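Local coordinates for protein aminotransferase, class IV (Brucella abortus, PDB 4TVI) that probably catalyses transfer of the amino group from leucine, isoleucine or valine to 2-oxoglutarate, using pyridoxal 5'-phosphate as cofactor, at residues T58-L63 with S134-L139; M175-N178 with C183-P186; N211-A216 with G235-G240; I241-V246 with V257-L262. One frame throughout, in Å; residues are numbered along the deposited sequence.

Contact 1 of 4, residues T58-L63 with S134-L139; sequences TWLGSL and STVAPL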
loop_
_atom_site.group_PDB
_atom_site.type_symbol
_atom_site.label_atom_id
_atom_site.label_comp_id
_atom_site.label_asym_id
_atom_site.label_seq_id
_atom_site.Cartn_x
_atom_site.Cartn_y
_atom_site.Cartn_z
ATOM N N THR A 58 -6.893 -0.090 -7.471
ATOM C CA THR A 58 -6.335 1.209 -7.801
ATOM C C THR A 58 -6.269 2.140 -6.584
ATOM O O THR A 58 -5.237 2.770 -6.331
ATOM C CB THR A 58 -7.142 1.868 -8.931
ATOM O OG1 THR A 58 -7.059 1.049 -10.107
ATOM C CG2 THR A 58 -6.603 3.255 -9.244
ATOM N N TRP A 59 -7.346 2.219 -5.810
ATOM C CA TRP A 59 -7.344 3.148 -4.682
ATOM C C TRP A 59 -7.446 2.467 -3.318
ATOM O O TRP A 59 -7.506 3.149 -2.298
ATOM C CB TRP A 59 -8.468 4.178 -4.839
ATOM C CG TRP A 59 -9.851 3.604 -4.934
ATOM C CD1 TRP A 59 -10.368 2.860 -5.961
ATOM C CD2 TRP A 59 -10.913 3.775 -3.989
ATOM N NE1 TRP A 59 -11.676 2.537 -5.697
ATOM C CE2 TRP A 59 -12.036 3.092 -4.496
ATOM C CE3 TRP A 59 -11.023 4.440 -2.763
ATOM C CZ2 TRP A 59 -13.253 3.052 -3.817
ATOM C CZ3 TRP A 59 -12.229 4.397 -2.089
ATOM C CH2 TRP A 59 -13.329 3.708 -2.617
ATOM N N LEU A 60 -7.438 1.135 -3.291
ATOM C CA LEU A 60 -7.509 0.413 -2.021
ATOM C C LEU A 60 -6.368 -0.611 -1.870
ATOM O O LEU A 60 -6.275 -1.308 -0.860
ATOM C CB LEU A 60 -8.884 -0.252 -1.873
ATOM C CG LEU A 60 -10.040 0.757 -1.742
ATOM C CD1 LEU A 60 -11.410 0.092 -1.837
ATOM C CD2 LEU A 60 -9.936 1.591 -0.449
ATOM N N GLY A 61 -5.505 -0.684 -2.883
ATOM C CA GLY A 61 -4.168 -1.244 -2.752
ATOM C C GLY A 61 -3.892 -2.740 -2.746
ATOM O O GLY A 61 -2.904 -3.173 -2.164
ATOM N N SER A 62 -4.712 -3.535 -3.419
ATOM C CA SER A 62 -4.592 -4.986 -3.285
ATOM C C SER A 62 -3.581 -5.667 -4.227
ATOM O O SER A 62 -3.432 -6.885 -4.181
ATOM C CB SER A 62 -5.966 -5.630 -3.482
ATOM O OG SER A 62 -6.478 -5.350 -4.778
ATOM N N LEU A 63 -2.860 -4.901 -5.042
ATOM C CA LEU A 63 -1.981 -5.514 -6.046
ATOM C C LEU A 63 -0.716 -6.135 -5.446
ATOM O O LEU A 63 -0.035 -5.528 -4.612
ATOM C CB LEU A 63 -1.582 -4.497 -7.122
ATOM C CG LEU A 63 -0.820 -5.053 -8.344
ATOM C CD1 LEU A 63 -1.216 -4.322 -9.639
ATOM C CD2 LEU A 63 0.692 -4.980 -8.152
ATOM N N SER A 134 -18.096 -4.752 1.772
ATOM C CA SER A 134 -17.412 -3.769 2.611
ATOM C C SER A 134 -16.707 -2.688 1.799
ATOM O O SER A 134 -16.146 -1.747 2.366
ATOM C CB SER A 134 -16.383 -4.464 3.502
ATOM O OG SER A 134 -15.294 -4.937 2.719
ATOM N N THR A 135 -16.709 -2.858 0.479
ATOM C CA THR A 135 -15.988 -1.993 -0.459
ATOM C C THR A 135 -14.463 -2.084 -0.302
ATOM O O THR A 135 -13.751 -2.299 -1.281
ATOM C CB THR A 135 -16.410 -0.513 -0.326
ATOM O OG1 THR A 135 -17.840 -0.410 -0.362
ATOM C CG2 THR A 135 -15.805 0.316 -1.449
ATOM N N VAL A 136 -13.964 -1.929 0.922
ATOM C CA VAL A 136 -12.524 -1.933 1.161
ATOM C C VAL A 136 -11.886 -3.306 0.931
ATOM O O VAL A 136 -10.822 -3.401 0.321
ATOM C CB VAL A 136 -12.200 -1.442 2.587
ATOM C CG1 VAL A 136 -10.754 -1.729 2.960
ATOM C CG2 VAL A 136 -12.518 0.041 2.715
ATOM N N ALA A 137 -12.524 -4.362 1.425
ATOM C CA ALA A 137 -11.994 -5.715 1.257
ATOM C C ALA A 137 -12.198 -6.225 -0.169
ATOM O O ALA A 137 -13.282 -6.082 -0.738
ATOM C CB ALA A 137 -12.634 -6.663 2.253
ATOM N N PRO A 138 -11.150 -6.826 -0.751
ATOM C CA PRO A 138 -11.203 -7.326 -2.131
ATOM C C PRO A 138 -12.174 -8.490 -2.321
ATOM O O PRO A 138 -12.287 -9.356 -1.455
ATOM C CB PRO A 138 -9.762 -7.788 -2.390
ATOM C CG PRO A 138 -9.214 -8.091 -1.047
ATOM C CD PRO A 138 -9.844 -7.084 -0.122
ATOM N N LEU A 139 -12.880 -8.496 -3.446
ATOM C CA LEU A 139 -13.660 -9.658 -3.844
ATOM C C LEU A 139 -12.719 -10.606 -4.591
ATOM O O LEU A 139 -12.315 -10.313 -5.717
ATOM C CB LEU A 139 -14.849 -9.247 -4.720
ATOM C CG LEU A 139 -15.792 -10.349 -5.200
ATOM C CD1 LEU A 139 -16.462 -11.030 -4.024
ATOM C CD2 LEU A 139 -16.836 -9.770 -6.145
HETATM O O HOH W 1 -8.064 -2.972 0.705
#

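Contact 2 of 4, residues M175-N178 with C183-P186; sequences MPVN and CLYP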
loop_
_atom_site.group_PDB
_atom_site.type_symbol
_atom_site.label_atom_id
_atom_site.label_comp_id
_atom_site.label_asym_id
_atom_site.label_seq_id
_atom_site.Cartn_x
_atom_site.Cartn_y
_atom_site.Cartn_z
ATOM N N MET A 175 0.754 -4.559 8.984
ATOM C CA MET A 175 0.764 -4.594 7.513
ATOM C C MET A 175 0.877 -6.041 7.022
ATOM O O MET A 175 1.432 -6.889 7.718
ATOM C CB MET A 175 1.919 -3.758 6.939
ATOM C CG MET A 175 1.721 -2.244 6.982
ATOM S SD MET A 175 0.352 -1.640 5.975
ATOM C CE MET A 175 0.967 -1.943 4.314
ATOM N N PRO A 176 0.336 -6.333 5.824
ATOM C CA PRO A 176 0.541 -7.665 5.237
ATOM C C PRO A 176 1.972 -7.862 4.736
ATOM O O PRO A 176 2.199 -7.920 3.523
ATOM C CB PRO A 176 -0.455 -7.689 4.070
ATOM C CG PRO A 176 -0.628 -6.248 3.702
ATOM C CD PRO A 176 -0.553 -5.494 4.996
ATOM N N VAL A 177 2.922 -7.980 5.660
ATOM C CA VAL A 177 4.333 -8.050 5.298
ATOM C C VAL A 177 4.747 -9.435 4.794
ATOM O O VAL A 177 5.860 -9.613 4.303
ATOM C CB VAL A 177 5.234 -7.654 6.484
ATOM C CG1 VAL A 177 5.046 -6.193 6.829
ATOM C CG2 VAL A 177 4.943 -8.530 7.689
ATOM N N ASN A 178 3.853 -10.411 4.905
ATOM C CA ASN A 178 4.152 -11.749 4.419
ATOM C C ASN A 178 3.835 -11.879 2.931
ATOM O O ASN A 178 3.494 -12.962 2.457
ATOM C CB ASN A 178 3.350 -12.787 5.198
ATOM C CG ASN A 178 1.859 -12.606 5.015
ATOM O OD1 ASN A 178 1.381 -11.487 4.830
ATOM N ND2 ASN A 178 1.117 -13.705 5.048
ATOM N N CYS A 183 1.505 -2.416 -1.623
ATOM C CA CYS A 183 1.121 -1.530 -0.525
ATOM C C CYS A 183 2.248 -1.326 0.485
ATOM O O CYS A 183 2.209 -0.378 1.266
ATOM C CB CYS A 183 -0.126 -2.064 0.194
ATOM S SG CYS A 183 0.109 -3.630 1.061
ATOM N N LEU A 184 3.263 -2.185 0.442
ATOM C CA LEU A 184 4.351 -2.126 1.415
ATOM C C LEU A 184 5.453 -1.152 1.023
ATOM O O LEU A 184 6.270 -0.767 1.859
ATOM C CB LEU A 184 4.980 -3.513 1.587
ATOM C CG LEU A 184 4.064 -4.637 2.053
ATOM C CD1 LEU A 184 4.795 -5.952 1.963
ATOM C CD2 LEU A 184 3.589 -4.369 3.482
ATOM N N TYR A 185 5.443 -0.705 -0.228
ATOM C CA TYR A 185 6.606 -0.006 -0.768
ATOM C C TYR A 185 6.657 1.515 -0.616
ATOM O O TYR A 185 7.741 2.084 -0.723
ATOM C CB TYR A 185 6.783 -0.406 -2.242
ATOM C CG TYR A 185 7.356 -1.800 -2.292
ATOM C CD1 TYR A 185 6.528 -2.911 -2.229
ATOM C CD2 TYR A 185 8.730 -2.005 -2.317
ATOM C CE1 TYR A 185 7.050 -4.193 -2.226
ATOM C CE2 TYR A 185 9.262 -3.284 -2.318
ATOM C CZ TYR A 185 8.417 -4.374 -2.269
ATOM O OH TYR A 185 8.936 -5.651 -2.265
ATOM N N PRO A 186 5.516 2.184 -0.357
ATOM C CA PRO A 186 5.723 3.599 -0.032
ATOM C C PRO A 186 6.609 3.801 1.197
ATOM O O PRO A 186 7.254 4.844 1.309
ATOM C CB PRO A 186 4.303 4.107 0.232
ATOM C CG PRO A 186 3.457 3.260 -0.646
ATOM C CD PRO A 186 4.090 1.891 -0.597
#

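Contact 3 of 4, residues N211-A216 with G235-G240; sequences NVAETA and GTFLNG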
loop_
_atom_site.group_PDB
_atom_site.type_symbol
_atom_site.label_atom_id
_atom_site.label_comp_id
_atom_site.label_asym_id
_atom_site.label_seq_id
_atom_site.Cartn_x
_atom_site.Cartn_y
_atom_site.Cartn_z
ATOM N N ASN A 211 16.724 -4.440 15.023
ATOM C CA ASN A 211 17.636 -5.364 14.364
ATOM C C ASN A 211 17.563 -5.198 12.851
ATOM O O ASN A 211 16.481 -5.004 12.295
ATOM C CB ASN A 211 17.308 -6.800 14.759
ATOM C CG ASN A 211 17.492 -7.040 16.240
ATOM O OD1 ASN A 211 18.476 -6.597 16.825
ATOM N ND2 ASN A 211 16.551 -7.751 16.854
ATOM N N VAL A 212 18.719 -5.265 12.193
ATOM C CA VAL A 212 18.784 -5.100 10.748
ATOM C C VAL A 212 17.914 -6.134 10.055
ATOM O O VAL A 212 17.944 -7.315 10.407
ATOM C CB VAL A 212 20.231 -5.206 10.224
ATOM C CG1 VAL A 212 20.254 -5.120 8.709
ATOM C CG2 VAL A 212 21.091 -4.108 10.825
ATOM N N ALA A 213 17.123 -5.672 9.090
ATOM C CA ALA A 213 16.275 -6.540 8.293
ATOM C C ALA A 213 16.837 -6.711 6.885
ATOM O O ALA A 213 17.022 -7.827 6.411
ATOM C CB ALA A 213 14.860 -5.982 8.231
ATOM N N GLU A 214 17.094 -5.588 6.222
ATOM C CA GLU A 214 17.530 -5.580 4.830
ATOM C C GLU A 214 17.811 -4.146 4.424
ATOM O O GLU A 214 17.818 -3.252 5.273
ATOM C CB GLU A 214 16.469 -6.196 3.911
ATOM C CG GLU A 214 15.086 -5.563 4.059
ATOM C CD GLU A 214 14.118 -6.015 2.982
ATOM O OE1 GLU A 214 14.532 -6.812 2.116
ATOM O OE2 GLU A 214 12.946 -5.582 3.003
ATOM N N THR A 215 18.024 -3.913 3.132
ATOM C CA THR A 215 18.116 -2.543 2.653
ATOM C C THR A 215 16.712 -2.098 2.273
ATOM O O THR A 215 15.759 -2.854 2.439
ATOM C CB THR A 215 19.084 -2.387 1.455
ATOM O OG1 THR A 215 18.398 -2.677 0.234
ATOM C CG2 THR A 215 20.291 -3.317 1.608
ATOM N N ALA A 216 16.577 -0.889 1.748
ATOM C CA ALA A 216 15.259 -0.389 1.377
ATOM C C ALA A 216 14.733 -1.061 0.110
ATOM O O ALA A 216 13.559 -0.917 -0.228
ATOM C CB ALA A 216 15.296 1.115 1.201
ATOM N N GLY A 235 10.112 -12.424 9.258
ATOM C CA GLY A 235 8.812 -12.050 8.724
ATOM C C GLY A 235 8.585 -10.566 8.506
ATOM O O GLY A 235 7.549 -10.170 7.975
ATOM N N THR A 236 9.545 -9.738 8.905
ATOM C CA THR A 236 9.388 -8.295 8.758
ATOM C C THR A 236 9.920 -7.870 7.400
ATOM O O THR A 236 9.734 -6.728 6.972
ATOM C CB THR A 236 10.121 -7.516 9.865
ATOM O OG1 THR A 236 11.520 -7.821 9.815
ATOM C CG2 THR A 236 9.569 -7.884 11.222
ATOM N N PHE A 237 10.581 -8.808 6.730
ATOM C CA PHE A 237 11.098 -8.585 5.382
ATOM C C PHE A 237 10.991 -9.880 4.595
ATOM O O PHE A 237 10.851 -10.956 5.173
ATOM C CB PHE A 237 12.544 -8.093 5.417
ATOM C CG PHE A 237 13.515 -9.088 5.996
ATOM C CD1 PHE A 237 13.690 -9.187 7.365
ATOM C CD2 PHE A 237 14.269 -9.906 5.171
ATOM C CE1 PHE A 237 14.593 -10.090 7.903
ATOM C CE2 PHE A 237 15.174 -10.815 5.701
ATOM C CZ PHE A 237 15.335 -10.903 7.074
ATOM N N LEU A 238 11.038 -9.776 3.275
ATOM C CA LEU A 238 10.949 -10.958 2.431
ATOM C C LEU A 238 12.220 -11.784 2.505
ATOM O O LEU A 238 13.326 -11.265 2.353
ATOM C CB LEU A 238 10.673 -10.566 0.977
ATOM C CG LEU A 238 9.248 -10.117 0.672
ATOM C CD1 LEU A 238 9.144 -9.628 -0.763
ATOM C CD2 LEU A 238 8.280 -11.267 0.922
ATOM N N ASN A 239 12.052 -13.078 2.751
ATOM C CA ASN A 239 13.147 -14.020 2.628
ATOM C C ASN A 239 13.367 -14.285 1.150
ATOM O O ASN A 239 12.805 -15.222 0.586
ATOM C CB ASN A 239 12.838 -15.307 3.390
ATOM C CG ASN A 239 13.975 -16.311 3.329
ATOM O OD1 ASN A 239 15.021 -16.053 2.733
ATOM N ND2 ASN A 239 13.778 -17.460 3.965
ATOM N N GLY A 240 14.190 -13.443 0.533
ATOM C CA GLY A 240 14.333 -13.427 -0.911
ATOM C C GLY A 240 14.725 -14.746 -1.532
ATOM O O GLY A 240 15.407 -15.564 -0.916
HETATM O O HOH W 2 10.935 -7.341 2.211
#

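Contact 4 of 4, residues I241-V246 with V257-L262; sequences ITRQRV and VHETTL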
loop_
_atom_site.group_PDB
_atom_site.type_symbol
_atom_site.label_atom_id
_atom_site.label_comp_id
_atom_site.label_asym_id
_atom_site.label_seq_id
_atom_site.Cartn_x
_atom_site.Cartn_y
_atom_site.Cartn_z
ATOM N N ILE A 241 14.271 -14.954 -2.761
ATOM C CA ILE A 241 14.619 -16.147 -3.518
ATOM C C ILE A 241 16.084 -16.112 -3.947
ATOM O O ILE A 241 16.769 -17.140 -3.938
ATOM C CB ILE A 241 13.705 -16.298 -4.746
ATOM C CG1 ILE A 241 12.288 -16.646 -4.288
ATOM C CG2 ILE A 241 14.228 -17.372 -5.691
ATOM C CD1 ILE A 241 11.290 -16.609 -5.381
ATOM N N THR A 242 16.568 -14.927 -4.313
ATOM C CA THR A 242 17.972 -14.769 -4.681
ATOM C C THR A 242 18.846 -14.999 -3.454
ATOM O O THR A 242 19.889 -15.645 -3.533
ATOM C CB THR A 242 18.268 -13.376 -5.259
ATOM O OG1 THR A 242 17.196 -12.972 -6.122
ATOM C CG2 THR A 242 19.581 -13.392 -6.040
ATOM N N ARG A 243 18.393 -14.462 -2.324
ATOM C CA ARG A 243 19.051 -14.631 -1.028
ATOM C C ARG A 243 19.269 -16.102 -0.688
ATOM O O ARG A 243 20.384 -16.511 -0.359
ATOM C CB ARG A 243 18.217 -13.963 0.073
ATOM C CG ARG A 243 18.655 -14.294 1.502
ATOM C CD ARG A 243 17.568 -13.903 2.494
ATOM N NE ARG A 243 17.982 -14.139 3.870
ATOM C CZ ARG A 243 17.899 -15.313 4.483
ATOM N NH1 ARG A 243 17.398 -16.368 3.843
ATOM N NH2 ARG A 243 18.320 -15.431 5.735
ATOM N N GLN A 244 18.205 -16.894 -0.788
ATOM C CA GLN A 244 18.271 -18.321 -0.491
ATOM C C GLN A 244 19.221 -19.044 -1.440
ATOM O O GLN A 244 19.945 -19.948 -1.031
ATOM C CB GLN A 244 16.880 -18.951 -0.576
ATOM C CG GLN A 244 15.874 -18.405 0.430
ATOM C CD GLN A 244 14.463 -18.884 0.147
ATOM O OE1 GLN A 244 14.245 -20.045 -0.204
ATOM N NE2 GLN A 244 13.497 -17.983 0.277
ATOM N N ARG A 245 19.205 -18.649 -2.710
ATOM C CA ARG A 245 20.059 -19.278 -3.708
ATOM C C ARG A 245 21.528 -19.016 -3.398
ATOM O O ARG A 245 22.352 -19.928 -3.467
ATOM C CB ARG A 245 19.716 -18.781 -5.116
ATOM C CG ARG A 245 20.539 -19.455 -6.220
ATOM C CD ARG A 245 20.315 -20.969 -6.222
ATOM N NE ARG A 245 18.915 -21.297 -6.471
ATOM C CZ ARG A 245 18.404 -22.523 -6.422
ATOM N NH1 ARG A 245 19.179 -23.562 -6.127
ATOM N NH2 ARG A 245 17.114 -22.709 -6.672
ATOM N N VAL A 246 21.845 -17.768 -3.056
ATOM C CA VAL A 246 23.214 -17.368 -2.733
ATOM C C VAL A 246 23.725 -18.063 -1.459
ATOM O O VAL A 246 24.874 -18.522 -1.400
ATOM C CB VAL A 246 23.315 -15.832 -2.575
ATOM C CG1 VAL A 246 24.639 -15.424 -1.923
ATOM C CG2 VAL A 246 23.135 -15.145 -3.924
ATOM N N VAL A 257 27.884 -19.557 6.264
ATOM C CA VAL A 257 26.876 -18.517 6.200
ATOM C C VAL A 257 25.983 -18.590 7.435
ATOM O O VAL A 257 25.364 -19.621 7.701
ATOM C CB VAL A 257 26.007 -18.637 4.934
ATOM C CG1 VAL A 257 25.035 -17.479 4.863
ATOM C CG2 VAL A 257 26.881 -18.679 3.691
ATOM N N HIS A 258 25.916 -17.497 8.187
ATOM C CA HIS A 258 25.135 -17.493 9.417
ATOM C C HIS A 258 23.901 -16.612 9.281
ATOM O O HIS A 258 24.004 -15.413 9.024
ATOM C CB HIS A 258 25.989 -17.028 10.596
ATOM C CG HIS A 258 27.214 -17.862 10.825
ATOM N ND1 HIS A 258 27.154 -19.204 11.133
ATOM C CD2 HIS A 258 28.529 -17.537 10.815
ATOM C CE1 HIS A 258 28.380 -19.675 11.288
ATOM N NE2 HIS A 258 29.233 -18.683 11.104
ATOM N N GLU A 259 22.734 -17.227 9.454
ATOM C CA GLU A 259 21.472 -16.499 9.496
ATOM C C GLU A 259 21.108 -16.205 10.937
ATOM O O GLU A 259 20.556 -17.054 11.638
ATOM C CB GLU A 259 20.368 -17.297 8.819
ATOM C CG GLU A 259 20.653 -17.571 7.359
ATOM C CD GLU A 259 19.559 -18.387 6.719
ATOM O OE1 GLU A 259 18.477 -17.816 6.452
ATOM O OE2 GLU A 259 19.778 -19.601 6.505
ATOM N N THR A 260 21.426 -14.995 11.373
ATOM C CA THR A 260 21.344 -14.650 12.777
ATOM C C THR A 260 20.815 -13.234 12.956
ATOM O O THR A 260 20.620 -12.505 11.981
ATOM C CB THR A 260 22.717 -14.764 13.450
ATOM O OG1 THR A 260 22.574 -14.599 14.864
ATOM C CG2 THR A 260 23.652 -13.696 12.907
ATOM N N THR A 261 20.583 -12.849 14.205
ATOM C CA THR A 261 20.118 -11.502 14.498
ATOM C C THR A 261 21.300 -10.544 14.396
ATOM O O THR A 261 22.319 -10.729 15.059
ATOM C CB THR A 261 19.479 -11.418 15.893
ATOM O OG1 THR A 261 18.321 -12.262 15.942
ATOM C CG2 THR A 261 19.085 -9.980 16.228
ATOM N N LEU A 262 21.174 -9.536 13.541
ATOM C CA LEU A 262 22.247 -8.571 13.349
ATOM C C LEU A 262 21.799 -7.150 13.677
ATOM O O LEU A 262 20.666 -6.760 13.391
ATOM C CB LEU A 262 22.769 -8.633 11.912
ATOM C CG LEU A 262 23.368 -9.959 11.440
ATOM C CD1 LEU A 262 23.560 -9.934 9.927
ATOM C CD2 LEU A 262 24.687 -10.261 12.147
#

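Contact 1 of 4, residues T58-L63 with S134-L139
L60 presses one methyl into the backbone bend at T135 and V136, and this is where the packing is tight. Its CD1 lies 3.4 Å from T135 O and 3.8 Å from V136 CA, while its second methyl, CD2, meets V136 CG2 more loosely at 4.4 Å. The leucine is backed by its own neighbour: L60 CG sits over the centre of the W59 ring, 3.8 Å above its plane. The far rim of that indole approaches T135 obliquely, W59 CH2 lying 4.4 Å from T135 CG2. L60 closes the short helix 56-60, and G61, with positive phi, leaves it. The facing loop, which joins two strands of the antiparallel sheet, turns through an ST motif in which S134 OG accepts from A137 N. Between the two backbones the meeting is wetter. A water donates to L60 O (2.9 Å) and to V136 O (2.8 Å), and Q56 NE2 gives V136 O a further hydrogen bond. T135 lies on the exposed side, whereas W59 is covered from the second subunit by a cation-pi contact with R123 and an edge-to-face contact with F65, both of that subunit.

Contact 2 of 4, residues M175-N178 with C183-P186
L184 and M175 provide the aliphatic part of this buried contact, their side chains sliding past each other in opposite directions. The methionine is bent at both chi2 (-64°) and chi3 (-69°), a fold that brings its terminal methyl back over the second segment, with M175 CE 3.7 Å from L184 CD2. The side chains of V177 and L184 cross at about a right angle, with V177 CG1 4.1 Å from L184 CD2.

Sulfur contacts form a second group. C183 SG packs against two carbons of the other segment, M175 CE and P176 CG, at 3.8 Å each. Its chi1 of 66° sets the sulfur between the backbone N and the carbonyl carbon of its residue, pointing it at the proline ring.

Carbonyl oxygens take part by packing against methyl groups. P176 O rests 3.6 Å from L184 CD1, and M175 CE lies 3.6 Å from C183 O. The first carbonyl belongs to an inverse gamma turn centred on P176, in which V177 N bonds to M175 O over 2.8 Å.

The two segments flank the short loop that carries the lysine at position 180, joined to pyridoxal phosphate, and the hydroxyl of Y185 is hydrogen-bonded to O3 of that cofactor. C183 of the second subunit packs on M175. With no hydrogen bond passing between them, the two segments that flank this cofactor-bearing loop meet here through fitted, buried methyl, ring and sulfur surfaces.

Contact 3 of 4, residues N211-A216 with G235-G240
E214 OE2 is held by a water that donates to it over 2.8 Å and accepts from L238 N over 2.7 Å, a one-water bridge from strand 212-215 to the loop ahead of helix 241-252. R169 NE adds a long, weak ion pair to the same carboxylate oxygen and hydrogen-bonds T236 O, so this arginine also spans the two segments. The strand carries a classic beta bulge here, A213 and E214 both facing V205 of the neighbouring strand, and F237 packs against the bulge. Its ring lies beneath the backbone of A213: A213 O stands over the ring centre, 3.4 Å above the plane, and A213 CB touches F237 CD1 at 3.5 Å near the rim. A chi1 of 64° sets F237 CG between its own backbone N and carbonyl carbon, and chi2 of -84° turns the ring face to that oxygen. The glutamate passes the phenylalanine in the opposite direction, its carboxylate plane tilted 41° from the ring, and E214 OE2 comes within 3.5 Å of F237 CB. At the other end, T236 OG1 skirts A213 CB at 4.1 Å while its hydrogen bond goes to N234 OD1.

Contact 4 of 4, residues I241-V246 with V257-L262
R243 and E259 meet in a salt bridge, their flat end groups turned 55° against each other. They join the helix and the second strand of a beta-alpha-beta unit made of strand 227-231, helix 241-252 and strand 257-260. A single oxygen, E259 OE1, comes to the edge of the guanidinium near its plane and is shared by both terminal nitrogens; with both bonds going to that one atom, this is not a two-oxygen pairing. The stronger bond is from R243 NH2, with an N-H...O angle of 158°; its modelled length of 2.5 Å is very short and its exact value doubtful. R243 NH1 adds a weak bond to E259 OE1 at 3.2 Å. The arginine leaves the helix with CG anti to its backbone N (chi1 169°) and stays extended as far as NE, reaching across to the glutamate, itself extended beyond CG. At the helix start, I241 N and T242 OG1 hydrogen-bond the cofactor phosphate. R243 NH2 also bonds P231 O, bringing in the first strand of the unit. The other carboxylate oxygen, E259 OE2, makes a long, weak ion pair with R251 NH2.

From the N terminus, contact 1 closes the longest loop, joining helix 56-60 to the connection between strands 120-128 and 143-151. Contact 2 then closes a very short loop around position 180, just ahead of helix 185-198. Contact 3 spans the strands between 216 and 235, and contact 4 the rest of helix 241-252. The four follow in series, none crossing or enclosing another. Contacts 1 and 2 touch through G61 O and C183 CB, and both reach the second subunit. V177 CG2 approaches G235 O between contacts 2 and 3. Contacts 3 and 4 are joined by probable hydrogen bonds, V212 N to L262 O and Q244 NE2 to N239 O, and both reach the mixed sheet, through strands 212-215 and 257-260.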